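CurM Sulfotransferase (Moorea producta, PDB 4GBM) is the sulfotransferase domain of the curacin polyketide synthase pathway, which probably transfers a sulfonate group from PAPS to the pathway intermediate and binds the product nucleotide PAP. Local coordinates at residues E94-D99 and Q125-P130. The protein carries 2 engineered substitutions. Numbering follows the deposited sequence.
Sequences EVKNLD and QENIAP
V95 and N127 bring the last turns of helices 87-96 and 117-128 together, their CA atoms 6.1 Å apart. These two residues share most of the contact. V95 CB lies over the backbone carbonyl of N127, and the two methyls of V95 divide the work: CG2 rests on N127 CB at 3.9 Å, the two side chains crossing at about a right angle, while CG1 presses on I128 CG2 at 3.5 Å, tighter than usual for two methyls. With V95 CG1 anti to the carbonyl carbon (chi1 -56°), that methyl faces I128 and the other N127. I128 offers only its CG2 branch here; its CG1 and CD1 turn to the far side of the residue, and both V95 and I128 also touch F59 of strand 58-59.

Beside this apolar patch the link is wet. N127 OD1 accepts from two waters: one, at 2.8 Å from OD1, also donates to V95 O; the other, at 2.6 Å from OD1, accepts from K96 NZ. The K96 chain bends at chi3 and chi4 (61° and 52°), bringing the ammonium round to that second water, and its CG passes 3.6 Å from N127 OD1. On the other end of the amide, N127 ND2 bonds to M123 O one turn back, which helps fix the rotation of the group.

N97, of positive phi, forms a Schellman motif after helix 87-96. The arrangement is plain helix-end packing in a largely helical connection between strands 58-59 and 132-136, neighbours in the parallel sheet, at the periphery of the P-loop-related sulfotransferase fold.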
# COMPACT_ATOMS: atom_id res chain seq x y z
N GLU A 94 -7.30 -17.69 -3.26
CA GLU A 94 -5.96 -18.17 -3.61
C GLU A 94 -5.48 -19.25 -2.65
O GLU A 94 -5.11 -20.35 -3.08
CB GLU A 94 -4.95 -17.01 -3.60
CG GLU A 94 -5.11 -15.99 -4.72
CD GLU A 94 -4.62 -16.48 -6.08
OE1 GLU A 94 -5.03 -15.88 -7.10
OE2 GLU A 94 -3.83 -17.45 -6.15
N VAL A 95 -5.48 -18.93 -1.36
CA VAL A 95 -4.86 -19.77 -0.34
C VAL A 95 -5.66 -21.04 -0.03
O VAL A 95 -5.09 -22.03 0.45
CB VAL A 95 -4.52 -18.99 0.96
CG1 VAL A 95 -3.63 -17.79 0.65
CG2 VAL A 95 -5.78 -18.54 1.69
N LYS A 96 -6.96 -21.02 -0.32
CA LYS A 96 -7.83 -22.17 -0.06
C LYS A 96 -8.41 -22.80 -1.34
O LYS A 96 -9.23 -23.72 -1.26
CB LYS A 96 -8.96 -21.78 0.89
CG LYS A 96 -8.52 -21.55 2.34
CD LYS A 96 -9.70 -21.17 3.23
CE LYS A 96 -10.77 -22.25 3.29
NZ LYS A 96 -10.25 -23.61 3.63
N ASN A 97 -7.97 -22.30 -2.49
CA ASN A 97 -8.47 -22.75 -3.80
C ASN A 97 -10.01 -22.77 -3.86
O ASN A 97 -10.64 -23.81 -4.14
CB ASN A 97 -7.85 -24.10 -4.20
CG ASN A 97 -7.91 -24.36 -5.70
OD1 ASN A 97 -8.41 -23.53 -6.47
ND2 ASN A 97 -7.39 -25.51 -6.12
N LEU A 98 -10.60 -21.61 -3.59
CA LEU A 98 -12.06 -21.45 -3.53
C LEU A 98 -12.57 -20.58 -4.66
O LEU A 98 -11.86 -19.69 -5.12
CB LEU A 98 -12.46 -20.80 -2.20
CG LEU A 98 -12.19 -21.53 -0.88
CD1 LEU A 98 -12.54 -20.63 0.29
CD2 LEU A 98 -12.96 -22.83 -0.83
N ASP A 99 -13.80 -20.83 -5.09
CA ASP A 99 -14.47 -19.88 -5.96
C ASP A 99 -14.96 -18.70 -5.12
O ASP A 99 -14.91 -18.74 -3.89
CB ASP A 99 -15.58 -20.52 -6.82
CG ASP A 99 -16.73 -21.10 -6.00
OD1 ASP A 99 -16.83 -20.85 -4.78
OD2 ASP A 99 -17.56 -21.81 -6.61
N GLN A 125 -2.23 -15.77 8.34
CA GLN A 125 -0.85 -16.21 8.53
C GLN A 125 -0.72 -17.73 8.41
O GLN A 125 0.17 -18.23 7.72
CB GLN A 125 -0.29 -15.72 9.87
CG GLN A 125 0.06 -14.23 9.86
CD GLN A 125 0.58 -13.75 11.21
OE1 GLN A 125 0.10 -14.16 12.26
NE2 GLN A 125 1.57 -12.86 11.17
N GLU A 126 -1.63 -18.47 9.05
CA GLU A 126 -1.56 -19.93 8.98
C GLU A 126 -1.88 -20.46 7.57
O GLU A 126 -1.29 -21.44 7.12
CB GLU A 126 -2.44 -20.59 10.05
CG GLU A 126 -3.93 -20.51 9.79
CD GLU A 126 -4.75 -21.33 10.76
OE1 GLU A 126 -5.85 -20.86 11.12
OE2 GLU A 126 -4.32 -22.44 11.16
N ASN A 127 -2.79 -19.80 6.87
CA ASN A 127 -3.17 -20.27 5.54
C ASN A 127 -2.14 -19.96 4.45
O ASN A 127 -2.13 -20.60 3.40
CB ASN A 127 -4.57 -19.77 5.16
CG ASN A 127 -5.66 -20.66 5.71
OD1 ASN A 127 -6.10 -21.60 5.05
ND2 ASN A 127 -6.08 -20.38 6.94
N ILE A 128 -1.26 -18.99 4.71
CA ILE A 128 -0.19 -18.67 3.76
C ILE A 128 1.18 -19.23 4.16
O ILE A 128 2.10 -19.28 3.34
CB ILE A 128 -0.06 -17.15 3.50
CG1 ILE A 128 0.50 -16.42 4.73
CG2 ILE A 128 -1.41 -16.56 3.05
CD1 ILE A 128 0.88 -14.97 4.48
N ALA A 129 1.31 -19.65 5.42
CA ALA A 129 2.57 -20.18 5.96
C ALA A 129 3.19 -21.21 5.01
O ALA A 129 2.47 -22.05 4.45
CB ALA A 129 2.33 -20.80 7.33
N PRO A 130 4.53 -21.17 4.82
CA PRO A 130 5.55 -20.36 5.49
C PRO A 130 5.79 -18.97 4.88
O PRO A 130 6.70 -18.26 5.32
CB PRO A 130 6.82 -21.22 5.33
CG PRO A 130 6.62 -21.90 4.03
CD PRO A 130 5.14 -22.16 3.90
O HOH W 1 -5.22 -23.05 2.87
O HOH W 2 -8.14 -23.18 5.36